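Local structure of cystathionine beta-lyase family protein, YNBB B.subtilis ortholog (Clostridium acetobutylicum, 3HVY) at residues Lys33-Tyr38 against Gly307-Ala312; Pro298-Glu303 against Gly407-Asp412; Arg191-Ile196 against Arg330-Gln335; Ala336-Asp341 against Pro400-Leu405; Ile352-Pro357 against Val418-Ser423. The protein is a putative pyridoxal-phosphate-dependent carbon-sulfur lyase of the methionine gamma-lyase family, related to cystathionine beta-lyases and possibly involved in aluminium resistance. All blocks are in the same frame, centred on the assembly; numbering follows the deposited sequence.

How the contacts relate
Contacts 1, 2 and 5 are buried, whereas contacts 3 and 4 lie partly exposed. Helix 287-317 serves both contact 1 and contact 2, which touch largely through the ring of Phe411; helix 411-422 is shared by contacts 2 and 5, and strand 334-338 by contacts 3 and 4. Chemistry follows place. Contacts 1 and 5 join helices through methyls and rings without a hydrogen bond between their segments. Contact 2, also reached by the second subunit, buries a carboxylate that grips a helix start. Contact 3 ties loops together with polar side chains, and contact 4 pairs two strands through their backbones. Leu405 of contact 4 packs on both Ile352 and Val418 of contact 5.

Contact 1: residues Lys33-Tyr38 against Gly307-Ala312; sequences KEFKYY and GAVFCA
The ring of Phe35 meets helix 307-312 with its edge: CG1 of Val309 and CB of Phe310 both lie near the ring plane, the former 4.0 Å from Phe35 CE1. At another part of the same ring Phe411 packs edge-to-face. The Tyr38 ring has Tyr37 CD1 over the centre of one face, 3.8 Å above it, while Val309 CG2 approaches obliquely, 3.9 Å from Tyr38 CE2. Val309 is thus the hub. Its two methyls divide the work: with CG1 anti to the backbone N (chi1 167°), CG1 touches Phe35 and CG2 touches Tyr38; the valine and Phe35 side chains slide past each other, while valine and Tyr38 meet tip to tip. A branched, rigid valine suits a place between two rings, where a forked end can serve both. Glu34 adds only the aliphatic root of its chain, its CB standing 4.1 Å from Val309 CG1. Its acid end is buried but forms a salt bridge with Lys329, and the Tyr38 hydroxyl is hydrogen-bonded to Arg330 N, so the polar tips of both residues have partners beyond the apolar patch. The helix axes run nearly antiparallel, at 165°, and stay 10.7 Å apart at their closest, leaving room for the large aromatic side chains. This is antiparallel helix packing between the long helices 18-55 and 287-317 in a protein of the pyridoxal-phosphate-dependent aminotransferase-like (fold type I) superfamily.

Contact 2: residues Pro298-Glu303 against Gly407-Asp412; sequences PHVTIE and GGLTFD. With EDO (1,2-ethanediol), chain Y.
Glu303 bends toward Phe411: CG lies anti to the carbonyl carbon (chi1 -66°) and chi2 of -60° turns CD toward the start of helix 411-422. There Glu303 OE1 accepts from Phe411 N at 2.8 Å, on its anti side and 19° out of the carboxylate plane. A glutamate suits this spot, since its charge probably interacts favourably with the positive N-terminal end of the helix dipole. Ethanediol, probably from the crystallisation liquor, spans the carboxylate, its O1 donating to Glu303 OE1 and its O2 to Glu303 OE2, each at 2.6 Å. Nearer the backbone, Glu303 CB rests 3.7 Å from Gly408 O, and Val300 CG1 touches Leu409 CD2 at 4.3 Å. At the backbone angles of Gly408 a CB would collide with the carbonyl O of Gly407, so glycine suits. Thr410, at the N-cap, bonds His413 N and also Gln46 of the second subunit. The contact therefore fastens helix 287-317 to the turn linking strand 402-406 with helix 411-422, beside helix 18-55.

Contact 3: residues Arg191-Ile196 against Arg330-Gln335; sequences RKSLRI and RTDIIQ
Arg195 and Thr331 slide past each other in opposite directions, Arg195 CD coming within 3.9 Å of Thr331 CB. The Arg195 chain is bent at chi2 and chi3, and its NH1 donates to Arg330 O at 3.1 Å. The oxygen lies almost in the guanidinium plane, but the donor stands well above the carbonyl plane, 58° out of it. The methyl CG2 of Thr331 packs against Ser193 CB at 3.5 Å. Threonine suits this place by having both a methyl to pack and a hydroxyl, which bonds Glu226. Asp332 is turned by chi1 of 67°, which sets CG between the backbone N and the carbonyl carbon. Its two oxygens are shared out: Asp332 OD2 accepts from Ser193 OG on the syn side, at a modelled 2.5 Å whose shortness should not be pressed, and Asp332 OD1 accepts from Ile334 N at 3.0 Å, closing an Asx turn. Within its own segment Arg330 grips Gln335 OE1 end-on with NH1 and NH2. Ser185 adds a second hydroxyl to Asp332 OD2. The loop before helix 196-207 and the approach to strand 334-338 are thus joined mainly by directional polar bonds. The donors round the buried Asp332 would probably stabilise its negative charge.

Contact 4: residues Ala336-Asp341 against Pro400-Leu405; sequences AIKFND and PYIGYL
Ile337 and Gly403 form an antiparallel hydrogen-bonded pair: Gly403 N donates to Ile337 O at 2.8 Å, and Ile337 N donates back to Gly403 O. Beyond the strand end Phe339 N reaches Tyr401 O at 2.9 Å from above the carbonyl plane, and Asn340 N adds a weak bond to Pro400 O. The flanking pairs are non-hydrogen-bonded and put Ala336, Lys338, Ile402 and Tyr404 on one face. There Ala336 CB, small enough to fit, lies 3.8 Å from Tyr404 CE1 and 3.9 Å from Ile402 CG2. Lys338, with CG anti to the backbone N (chi1 -172°), passes its aliphatic chain obliquely across Pro400, CD to CG at 4.1 Å. On the face of Ile337, the Phe339 ring occupies the place a side chain on Gly403 would need, CE2 standing 4.0 Å from Gly403 CA; Ile337 CG2 lies over one ring face, offset toward the rim. Further out, Trp190 holds Lys338 by cation-pi, the Tyr404 hydroxyl is hydrogen-bonded to Gly189 O, and Phe348 and Phe320 both touch the Phe339 ring. Two neighbouring inner strands of the five-stranded antiparallel sheet are thus paired, with Ile337 and Phe339 facing helices 287-317 and 342-354.

Contact 5: residues Ile352-Pro357 against Val418-Ser423; sequences IQTASP and VLIALS
Ile352 and Ala421 bring two helices to a CA-CA distance of 5.5 Å, at a point where helix 342-354 is about to end and Ala355 is the first residue to leave helical angles. Such closeness suits alanine, whose lone methyl lets the backbones approach. Ile352 starts out away from helix 411-422, but its chain bends back: CG1 is anti to the carbonyl carbon (chi1 -68°), and chi2 of -62° turns CD1 to lie 3.8 Å from Ala421 CB. At Ala355, just past the end of the first helix, the roles reverse. The long chain of Ile420 reaches across to the small Ala355, its CD1 3.7 Å from Ala355 CB, while its other branch, CG2, meets Thr354 OG1 at 3.7 Å. That hydroxyl bonds Gly351 O within its own helix, which leaves the approach to Ile420 one of packing. Each side thus offers an isoleucine to an alanine of the other. Ala355 O is taken by His413, a second tie to helix 411-422. Leu405 packs on Ile352 and Val418, making this a buried junction between the C-terminal end of helix 342-354 and helix 411-422, seated against strand 402-406 of the antiparallel sheet.

Contact 1: residues Lys33-Tyr38 against Gly307-Ala312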
# COMPACT_ATOMS: atom_id res chain seq x y z
N LYS D 33 -16.23 -25.40 30.66
CA LYS D 33 -15.40 -26.59 30.42
C LYS D 33 -15.04 -26.74 28.93
O LYS D 33 -13.92 -27.15 28.60
CB LYS D 33 -16.05 -27.88 30.96
N GLU D 34 -15.99 -26.46 28.04
CA GLU D 34 -15.70 -26.50 26.62
C GLU D 34 -14.58 -25.49 26.28
O GLU D 34 -13.69 -25.78 25.51
CB GLU D 34 -16.95 -26.15 25.80
CG GLU D 34 -18.14 -27.00 26.02
CD GLU D 34 -17.83 -28.46 26.00
OE1 GLU D 34 -17.25 -28.95 25.00
OE2 GLU D 34 -18.19 -29.14 26.98
N PHE D 35 -14.69 -24.27 26.78
CA PHE D 35 -13.71 -23.23 26.50
C PHE D 35 -12.29 -23.67 26.92
O PHE D 35 -11.29 -23.39 26.22
CB PHE D 35 -14.11 -21.92 27.19
CG PHE D 35 -15.16 -21.11 26.46
CD1 PHE D 35 -15.99 -21.68 25.50
CD2 PHE D 35 -15.40 -19.79 26.83
CE1 PHE D 35 -17.01 -20.93 24.87
CE2 PHE D 35 -16.35 -19.03 26.19
CZ PHE D 35 -17.15 -19.58 25.21
N LYS D 36 -12.18 -24.33 28.06
CA LYS D 36 -10.86 -24.80 28.53
C LYS D 36 -10.28 -25.85 27.60
O LYS D 36 -9.07 -25.93 27.37
CB LYS D 36 -10.95 -25.35 29.99
CG LYS D 36 -11.15 -24.22 31.02
CD LYS D 36 -11.20 -24.69 32.49
N TYR D 37 -11.16 -26.66 27.05
CA TYR D 37 -10.74 -27.65 26.10
C TYR D 37 -10.17 -26.96 24.85
O TYR D 37 -9.14 -27.38 24.32
CB TYR D 37 -11.95 -28.53 25.76
CG TYR D 37 -11.75 -29.46 24.59
CD1 TYR D 37 -12.06 -29.05 23.31
CD2 TYR D 37 -11.32 -30.78 24.79
CE1 TYR D 37 -11.90 -29.90 22.26
CE2 TYR D 37 -11.16 -31.63 23.76
CZ TYR D 37 -11.45 -31.18 22.49
OH TYR D 37 -11.32 -32.01 21.43
N TYR D 38 -10.85 -25.93 24.35
CA TYR D 38 -10.33 -25.21 23.17
C TYR D 38 -9.04 -24.48 23.43
O TYR D 38 -8.19 -24.35 22.51
CB TYR D 38 -11.37 -24.29 22.55
CG TYR D 38 -12.52 -25.10 21.99
CD1 TYR D 38 -12.34 -25.96 20.92
CD2 TYR D 38 -13.78 -25.06 22.57
CE1 TYR D 38 -13.40 -26.74 20.44
CE2 TYR D 38 -14.83 -25.84 22.09
CZ TYR D 38 -14.64 -26.67 21.05
OH TYR D 38 -15.70 -27.47 20.63
N GLY D 307 -17.24 -18.17 20.27
CA GLY D 307 -18.47 -17.48 19.92
C GLY D 307 -19.51 -18.42 19.41
O GLY D 307 -20.66 -18.32 19.78
N ALA D 308 -19.11 -19.39 18.61
CA ALA D 308 -20.05 -20.36 18.06
C ALA D 308 -20.70 -21.25 19.20
O ALA D 308 -21.91 -21.44 19.27
CB ALA D 308 -19.31 -21.27 17.03
N VAL D 309 -19.85 -21.73 20.09
CA VAL D 309 -20.23 -22.60 21.21
C VAL D 309 -21.10 -21.87 22.20
O VAL D 309 -22.07 -22.43 22.68
CB VAL D 309 -18.93 -23.20 21.87
CG1 VAL D 309 -19.22 -23.86 23.23
CG2 VAL D 309 -18.21 -24.22 20.89
N PHE D 310 -20.74 -20.63 22.54
CA PHE D 310 -21.59 -19.79 23.40
C PHE D 310 -22.93 -19.51 22.70
O PHE D 310 -24.01 -19.61 23.30
CB PHE D 310 -20.88 -18.46 23.70
CG PHE D 310 -21.76 -17.44 24.39
CD1 PHE D 310 -22.08 -17.58 25.73
CD2 PHE D 310 -22.32 -16.39 23.69
CE1 PHE D 310 -22.90 -16.64 26.36
CE2 PHE D 310 -23.17 -15.49 24.29
CZ PHE D 310 -23.46 -15.60 25.63
N CYS D 311 -22.89 -19.19 21.43
CA CYS D 311 -24.15 -18.99 20.70
C CYS D 311 -25.06 -20.25 20.77
O CYS D 311 -26.26 -20.16 21.04
CB CYS D 311 -23.84 -18.63 19.25
SG CYS D 311 -25.32 -18.41 18.22
N ALA D 312 -24.50 -21.41 20.44
CA ALA D 312 -25.16 -22.71 20.55
C ALA D 312 -25.88 -22.87 21.91
O ALA D 312 -27.03 -23.26 21.95
CB ALA D 312 -24.11 -23.89 20.36

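Contact 2: residues Pro298-Glu303 against Gly407-Asp412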
# COMPACT_ATOMS: atom_id res chain seq x y z
N PRO D 298 -4.29 -19.00 14.97
CA PRO D 298 -4.73 -19.98 15.97
C PRO D 298 -5.56 -19.36 17.08
O PRO D 298 -6.47 -19.97 17.59
CB PRO D 298 -3.39 -20.48 16.57
CG PRO D 298 -2.41 -20.37 15.45
CD PRO D 298 -2.81 -19.02 14.81
N HIS D 299 -5.18 -18.15 17.48
CA HIS D 299 -5.90 -17.41 18.51
C HIS D 299 -7.26 -16.91 18.05
O HIS D 299 -8.29 -17.16 18.69
CB HIS D 299 -5.03 -16.25 19.06
CG HIS D 299 -5.66 -15.51 20.20
ND1 HIS D 299 -5.38 -15.80 21.52
CD2 HIS D 299 -6.54 -14.47 20.21
CE1 HIS D 299 -6.08 -14.98 22.29
NE2 HIS D 299 -6.79 -14.17 21.53
N VAL D 300 -7.26 -16.15 16.99
CA VAL D 300 -8.49 -15.60 16.46
C VAL D 300 -9.51 -16.68 16.08
O VAL D 300 -10.71 -16.52 16.35
CB VAL D 300 -8.19 -14.62 15.31
CG1 VAL D 300 -9.49 -14.15 14.68
CG2 VAL D 300 -7.41 -13.38 15.88
N THR D 301 -9.02 -17.79 15.54
CA THR D 301 -9.90 -18.92 15.19
C THR D 301 -10.65 -19.42 16.41
O THR D 301 -11.87 -19.58 16.34
CB THR D 301 -9.12 -20.07 14.51
OG1 THR D 301 -8.57 -19.61 13.28
CG2 THR D 301 -9.93 -21.35 14.31
N ILE D 302 -9.98 -19.49 17.57
CA ILE D 302 -10.58 -20.01 18.75
C ILE D 302 -11.49 -19.00 19.41
O ILE D 302 -12.45 -19.37 20.07
CB ILE D 302 -9.52 -20.62 19.69
CG1 ILE D 302 -8.93 -21.89 19.03
CG2 ILE D 302 -10.10 -20.99 21.16
CD1 ILE D 302 -9.92 -23.06 18.88
N GLU D 303 -11.24 -17.71 19.19
CA GLU D 303 -12.23 -16.71 19.59
C GLU D 303 -13.56 -16.97 18.85
O GLU D 303 -14.64 -16.88 19.44
CB GLU D 303 -11.75 -15.30 19.29
CG GLU D 303 -10.52 -14.84 20.09
CD GLU D 303 -10.76 -14.86 21.60
OE1 GLU D 303 -11.63 -14.10 22.07
OE2 GLU D 303 -10.08 -15.64 22.32
N GLY D 407 -17.80 -16.44 12.96
CA GLY D 407 -16.80 -15.41 13.12
C GLY D 407 -16.90 -14.65 14.41
O GLY D 407 -17.80 -14.86 15.18
N GLY D 408 -15.92 -13.78 14.59
CA GLY D 408 -15.78 -12.94 15.73
C GLY D 408 -14.29 -12.75 16.00
O GLY D 408 -13.61 -13.69 16.49
N LEU D 409 -13.78 -11.57 15.69
CA LEU D 409 -12.36 -11.28 15.92
C LEU D 409 -12.05 -11.44 17.38
O LEU D 409 -10.91 -11.75 17.75
CB LEU D 409 -11.99 -9.90 15.45
CG LEU D 409 -12.15 -9.64 13.94
CD1 LEU D 409 -12.08 -8.17 13.63
CD2 LEU D 409 -11.17 -10.48 13.08
N THR D 410 -13.04 -11.21 18.24
CA THR D 410 -12.87 -11.45 19.66
C THR D 410 -14.13 -12.12 20.16
O THR D 410 -15.24 -11.98 19.57
CB THR D 410 -12.61 -10.17 20.48
OG1 THR D 410 -13.82 -9.41 20.58
CG2 THR D 410 -11.53 -9.34 19.91
N PHE D 411 -13.97 -12.94 21.19
CA PHE D 411 -15.14 -13.56 21.77
C PHE D 411 -16.10 -12.51 22.34
O PHE D 411 -17.34 -12.66 22.27
CB PHE D 411 -14.73 -14.54 22.89
CG PHE D 411 -15.87 -15.05 23.68
CD1 PHE D 411 -16.85 -15.82 23.07
CD2 PHE D 411 -16.01 -14.72 25.01
CE1 PHE D 411 -17.90 -16.26 23.77
CE2 PHE D 411 -17.07 -15.15 25.72
CZ PHE D 411 -18.03 -15.94 25.11
N ASP D 412 -15.55 -11.48 22.94
CA ASP D 412 -16.43 -10.43 23.49
C ASP D 412 -17.34 -9.88 22.38
O ASP D 412 -18.54 -9.65 22.59
CB ASP D 412 -15.59 -9.32 24.10
CG ASP D 412 -15.06 -9.68 25.50
OD1 ASP D 412 -15.85 -10.20 26.33
OD2 ASP D 412 -13.86 -9.45 25.79
C1 EDO Y . -11.66 -14.88 25.67
O1 EDO Y . -11.83 -13.92 24.64
C2 EDO Y . -11.55 -16.25 25.04
O2 EDO Y . -10.20 -16.65 24.75
O HOH W 1 -12.54 -11.32 23.94

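Contact 3: residues Arg191-Ile196 against Arg330-Gln335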
# COMPACT_ATOMS: atom_id res chain seq x y z
N ARG D 191 -26.56 -30.66 9.20
CA ARG D 191 -25.66 -31.80 9.33
C ARG D 191 -24.38 -31.24 9.89
O ARG D 191 -23.90 -30.20 9.42
CB ARG D 191 -25.34 -32.45 7.96
N LYS D 192 -23.84 -31.89 10.90
CA LYS D 192 -22.56 -31.47 11.46
C LYS D 192 -21.40 -31.62 10.45
O LYS D 192 -21.32 -32.59 9.70
CB LYS D 192 -22.26 -32.28 12.70
CG LYS D 192 -23.20 -31.96 13.88
CD LYS D 192 -22.80 -32.66 15.19
CE LYS D 192 -23.10 -34.15 15.19
NZ LYS D 192 -22.12 -34.81 16.07
N SER D 193 -20.52 -30.62 10.44
CA SER D 193 -19.33 -30.62 9.61
C SER D 193 -18.45 -31.78 10.00
O SER D 193 -18.48 -32.24 11.14
CB SER D 193 -18.61 -29.31 9.78
OG SER D 193 -19.39 -28.21 9.33
N LEU D 194 -17.67 -32.26 9.03
CA LEU D 194 -16.87 -33.48 9.21
C LEU D 194 -15.63 -33.24 10.01
O LEU D 194 -14.77 -32.44 9.64
CB LEU D 194 -16.40 -34.00 7.85
CG LEU D 194 -17.16 -35.00 7.03
CD1 LEU D 194 -16.18 -35.33 5.91
CD2 LEU D 194 -17.55 -36.25 7.86
N ARG D 195 -15.49 -33.96 11.11
CA ARG D 195 -14.30 -33.81 11.97
C ARG D 195 -13.05 -34.48 11.36
O ARG D 195 -13.13 -35.40 10.57
CB ARG D 195 -14.61 -34.46 13.30
CG ARG D 195 -15.75 -33.81 14.09
CD ARG D 195 -15.15 -32.90 15.11
NE ARG D 195 -14.56 -33.72 16.17
CZ ARG D 195 -13.72 -33.28 17.10
NH1 ARG D 195 -13.34 -32.02 17.12
NH2 ARG D 195 -13.27 -34.11 18.01
N ILE D 196 -11.87 -34.08 11.83
CA ILE D 196 -10.68 -34.64 11.26
C ILE D 196 -10.62 -36.15 11.43
O ILE D 196 -10.18 -36.86 10.51
CB ILE D 196 -9.40 -33.98 11.85
CG1 ILE D 196 -9.29 -32.52 11.43
CG2 ILE D 196 -8.17 -34.84 11.49
CD1 ILE D 196 -9.11 -32.26 9.94
N ARG D 330 -15.93 -29.04 17.96
CA ARG D 330 -15.97 -28.43 16.65
C ARG D 330 -14.82 -28.77 15.71
O ARG D 330 -13.71 -29.14 16.11
CB ARG D 330 -16.04 -26.91 16.84
CG ARG D 330 -17.15 -26.43 17.79
CD ARG D 330 -18.44 -27.00 17.41
NE ARG D 330 -19.58 -26.76 18.33
CZ ARG D 330 -20.43 -25.74 18.18
NH1 ARG D 330 -20.23 -24.84 17.25
NH2 ARG D 330 -21.48 -25.62 18.97
N THR D 331 -15.15 -28.65 14.43
CA THR D 331 -14.18 -28.79 13.38
C THR D 331 -14.08 -27.55 12.52
O THR D 331 -13.08 -27.39 11.78
CB THR D 331 -14.47 -30.03 12.52
OG1 THR D 331 -13.29 -30.37 11.82
CG2 THR D 331 -15.60 -29.80 11.52
N ASP D 332 -15.14 -26.71 12.55
CA ASP D 332 -15.12 -25.42 11.89
C ASP D 332 -15.74 -24.34 12.81
O ASP D 332 -16.08 -24.63 13.94
CB ASP D 332 -15.76 -25.49 10.51
CG ASP D 332 -17.23 -25.75 10.58
OD1 ASP D 332 -17.81 -25.41 11.61
OD2 ASP D 332 -17.80 -26.27 9.61
N ILE D 333 -15.82 -23.12 12.32
CA ILE D 333 -16.31 -21.98 13.11
C ILE D 333 -17.81 -21.67 12.93
O ILE D 333 -18.32 -20.68 13.45
CB ILE D 333 -15.51 -20.66 12.85
CG1 ILE D 333 -15.58 -20.23 11.39
CG2 ILE D 333 -14.02 -20.79 13.29
CD1 ILE D 333 -15.15 -18.78 11.14
N ILE D 334 -18.52 -22.53 12.24
CA ILE D 334 -19.91 -22.26 11.90
C ILE D 334 -20.88 -22.76 12.97
O ILE D 334 -20.67 -23.83 13.55
CB ILE D 334 -20.32 -22.96 10.61
CG1 ILE D 334 -19.34 -22.63 9.46
CG2 ILE D 334 -21.78 -22.59 10.23
CD1 ILE D 334 -19.14 -21.18 9.26
N GLN D 335 -21.96 -21.98 13.21
CA GLN D 335 -23.02 -22.35 14.12
C GLN D 335 -24.32 -22.13 13.41
O GLN D 335 -24.56 -21.04 12.90
CB GLN D 335 -23.06 -21.45 15.36
CG GLN D 335 -24.08 -21.90 16.41
CD GLN D 335 -23.86 -23.34 16.85
OE1 GLN D 335 -22.76 -23.70 17.24
NE2 GLN D 335 -24.92 -24.16 16.83

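Contact 4: residues Ala336-Asp341 against Pro400-Leu405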
# COMPACT_ATOMS: atom_id res chain seq x y z
N ALA D 336 -25.17 -23.15 13.43
CA ALA D 336 -26.53 -23.10 12.84
C ALA D 336 -27.59 -23.03 13.95
O ALA D 336 -27.41 -23.61 15.02
CB ALA D 336 -26.77 -24.32 11.89
N ILE D 337 -28.67 -22.31 13.68
CA ILE D 337 -29.74 -22.12 14.64
C ILE D 337 -31.07 -22.31 13.85
O ILE D 337 -31.27 -21.64 12.84
CB ILE D 337 -29.74 -20.68 15.20
CG1 ILE D 337 -28.34 -20.26 15.73
CG2 ILE D 337 -30.88 -20.51 16.27
CD1 ILE D 337 -28.24 -18.76 16.03
N LYS D 338 -31.92 -23.24 14.26
CA LYS D 338 -33.22 -23.46 13.60
C LYS D 338 -34.27 -22.53 14.23
O LYS D 338 -34.81 -22.81 15.28
CB LYS D 338 -33.63 -24.91 13.70
CG LYS D 338 -34.85 -25.31 12.89
CD LYS D 338 -35.17 -26.80 12.99
CE LYS D 338 -34.06 -27.68 12.37
NZ LYS D 338 -34.42 -29.13 12.23
N PHE D 339 -34.54 -21.41 13.58
CA PHE D 339 -35.48 -20.44 14.14
C PHE D 339 -36.94 -20.90 14.03
O PHE D 339 -37.75 -20.55 14.87
CB PHE D 339 -35.25 -19.06 13.51
CG PHE D 339 -33.96 -18.42 13.90
CD1 PHE D 339 -33.84 -17.74 15.09
CD2 PHE D 339 -32.84 -18.56 13.11
CE1 PHE D 339 -32.67 -17.17 15.46
CE2 PHE D 339 -31.66 -17.98 13.45
CZ PHE D 339 -31.57 -17.29 14.64
N ASN D 340 -37.24 -21.71 13.00
CA ASN D 340 -38.59 -22.25 12.74
C ASN D 340 -39.60 -21.14 12.51
O ASN D 340 -40.79 -21.32 12.76
CB ASN D 340 -39.09 -23.15 13.87
CG ASN D 340 -38.64 -24.57 13.74
OD1 ASN D 340 -38.66 -25.16 12.65
ND2 ASN D 340 -38.21 -25.17 14.88
N ASP D 341 -39.12 -19.98 12.04
CA ASP D 341 -39.95 -18.83 11.87
C ASP D 341 -39.17 -17.79 11.06
O ASP D 341 -38.03 -17.44 11.39
CB ASP D 341 -40.39 -18.28 13.25
CG ASP D 341 -41.31 -17.08 13.14
OD1 ASP D 341 -42.49 -17.25 12.77
OD2 ASP D 341 -40.84 -15.96 13.43
N PRO D 400 -36.87 -24.80 7.35
CA PRO D 400 -37.40 -24.35 8.62
C PRO D 400 -36.63 -23.13 9.18
O PRO D 400 -36.51 -23.00 10.39
CB PRO D 400 -37.23 -25.58 9.50
CG PRO D 400 -35.95 -26.21 8.97
CD PRO D 400 -35.78 -25.77 7.55
N TYR D 401 -36.10 -22.27 8.29
CA TYR D 401 -35.51 -20.96 8.68
C TYR D 401 -34.34 -21.11 9.64
O TYR D 401 -34.33 -20.57 10.76
CB TYR D 401 -36.58 -20.01 9.24
CG TYR D 401 -37.76 -19.90 8.28
CD1 TYR D 401 -37.63 -19.21 7.09
CD2 TYR D 401 -38.94 -20.58 8.53
CE1 TYR D 401 -38.69 -19.16 6.17
CE2 TYR D 401 -39.99 -20.56 7.64
CZ TYR D 401 -39.87 -19.84 6.46
OH TYR D 401 -40.94 -19.78 5.58
N ILE D 402 -33.34 -21.83 9.14
CA ILE D 402 -32.11 -22.03 9.82
C ILE D 402 -31.23 -20.87 9.48
O ILE D 402 -31.10 -20.47 8.31
CB ILE D 402 -31.41 -23.29 9.33
CG1 ILE D 402 -32.25 -24.55 9.67
CG2 ILE D 402 -29.99 -23.37 9.92
CD1 ILE D 402 -31.98 -25.75 8.80
N GLY D 403 -30.56 -20.33 10.49
CA GLY D 403 -29.59 -19.29 10.26
C GLY D 403 -28.19 -19.73 10.60
O GLY D 403 -27.98 -20.58 11.50
N TYR D 404 -27.21 -19.11 9.94
CA TYR D 404 -25.83 -19.52 10.11
C TYR D 404 -25.00 -18.35 10.56
O TYR D 404 -24.95 -17.35 9.87
CB TYR D 404 -25.30 -20.12 8.82
CG TYR D 404 -26.17 -21.25 8.31
CD1 TYR D 404 -25.90 -22.56 8.62
CD2 TYR D 404 -27.26 -20.98 7.53
CE1 TYR D 404 -26.72 -23.58 8.15
CE2 TYR D 404 -28.07 -21.97 7.09
CZ TYR D 404 -27.80 -23.28 7.40
OH TYR D 404 -28.63 -24.31 6.93
N LEU D 405 -24.38 -18.50 11.73
CA LEU D 405 -23.53 -17.49 12.34
C LEU D 405 -22.11 -17.98 12.31
O LEU D 405 -21.84 -19.15 12.52
CB LEU D 405 -23.94 -17.26 13.81
CG LEU D 405 -23.10 -16.25 14.61
CD1 LEU D 405 -23.71 -14.91 14.46
CD2 LEU D 405 -22.98 -16.58 16.07

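Contact 5: residues Ile352-Pro357 against Val418-Ser423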
# COMPACT_ATOMS: atom_id res chain seq x y z
N ILE D 352 -27.46 -9.00 14.16
CA ILE D 352 -26.04 -9.23 14.02
C ILE D 352 -25.41 -8.05 13.29
O ILE D 352 -24.40 -7.53 13.73
CB ILE D 352 -25.70 -10.57 13.30
CG1 ILE D 352 -26.10 -11.75 14.18
CG2 ILE D 352 -24.14 -10.67 12.99
CD1 ILE D 352 -25.38 -11.86 15.52
N GLN D 353 -26.04 -7.60 12.22
CA GLN D 353 -25.57 -6.43 11.49
C GLN D 353 -25.51 -5.21 12.41
O GLN D 353 -24.52 -4.47 12.44
CB GLN D 353 -26.47 -6.14 10.27
CG GLN D 353 -26.00 -4.96 9.35
CD GLN D 353 -24.84 -5.32 8.46
OE1 GLN D 353 -24.74 -6.44 8.00
NE2 GLN D 353 -23.98 -4.35 8.17
N THR D 354 -26.53 -5.04 13.21
CA THR D 354 -26.55 -3.89 14.09
C THR D 354 -25.50 -4.00 15.18
O THR D 354 -25.12 -2.97 15.75
CB THR D 354 -27.94 -3.64 14.75
OG1 THR D 354 -28.17 -4.63 15.72
CG2 THR D 354 -29.05 -3.70 13.77
N ALA D 355 -25.00 -5.22 15.48
CA ALA D 355 -23.91 -5.40 16.46
C ALA D 355 -22.53 -5.26 15.83
O ALA D 355 -21.51 -5.54 16.50
CB ALA D 355 -23.98 -6.80 17.08
N SER D 356 -22.46 -4.88 14.56
CA SER D 356 -21.15 -4.87 13.86
C SER D 356 -20.51 -3.51 13.93
O SER D 356 -21.21 -2.50 14.03
CB SER D 356 -21.32 -5.27 12.41
OG SER D 356 -21.87 -6.58 12.31
N PRO D 357 -19.17 -3.46 13.88
CA PRO D 357 -18.47 -2.16 13.95
C PRO D 357 -18.53 -1.35 12.65
O PRO D 357 -18.41 -0.11 12.70
CB PRO D 357 -17.03 -2.57 14.20
CG PRO D 357 -16.91 -3.91 13.56
CD PRO D 357 -18.23 -4.59 13.86
N VAL D 418 -24.42 -11.76 19.82
CA VAL D 418 -25.51 -12.70 20.08
C VAL D 418 -26.54 -12.14 21.05
O VAL D 418 -27.74 -12.32 20.85
CB VAL D 418 -24.96 -14.08 20.50
CG1 VAL D 418 -26.11 -15.05 20.95
CG2 VAL D 418 -24.12 -14.62 19.36
N LEU D 419 -26.08 -11.44 22.09
CA LEU D 419 -26.98 -10.86 23.05
C LEU D 419 -27.84 -9.79 22.37
O LEU D 419 -29.06 -9.75 22.59
CB LEU D 419 -26.24 -10.24 24.24
CG LEU D 419 -25.33 -11.15 25.06
CD1 LEU D 419 -24.77 -10.35 26.27
CD2 LEU D 419 -26.06 -12.45 25.51
N ILE D 420 -27.21 -8.96 21.54
CA ILE D 420 -27.96 -7.95 20.83
C ILE D 420 -28.97 -8.61 19.91
O ILE D 420 -30.14 -8.30 19.94
CB ILE D 420 -27.03 -7.00 20.03
CG1 ILE D 420 -26.27 -6.13 21.00
CG2 ILE D 420 -27.85 -6.13 19.07
CD1 ILE D 420 -24.99 -5.51 20.40
N ALA D 421 -28.52 -9.57 19.13
CA ALA D 421 -29.43 -10.28 18.25
C ALA D 421 -30.57 -11.01 19.01
O ALA D 421 -31.75 -10.92 18.63
CB ALA D 421 -28.65 -11.25 17.37
N LEU D 422 -30.23 -11.73 20.07
CA LEU D 422 -31.23 -12.48 20.84
C LEU D 422 -32.28 -11.57 21.49
O LEU D 422 -33.44 -11.95 21.61
CB LEU D 422 -30.52 -13.33 21.91
CG LEU D 422 -31.41 -14.19 22.84
CD1 LEU D 422 -32.42 -15.08 22.07
CD2 LEU D 422 -30.52 -15.05 23.81
N SER D 423 -31.85 -10.38 21.91
CA SER D 423 -32.74 -9.39 22.54
C SER D 423 -33.75 -8.80 21.56
O SER D 423 -34.60 -8.02 21.95
CB SER D 423 -31.93 -8.28 23.18
OG SER D 423 -31.11 -8.78 24.23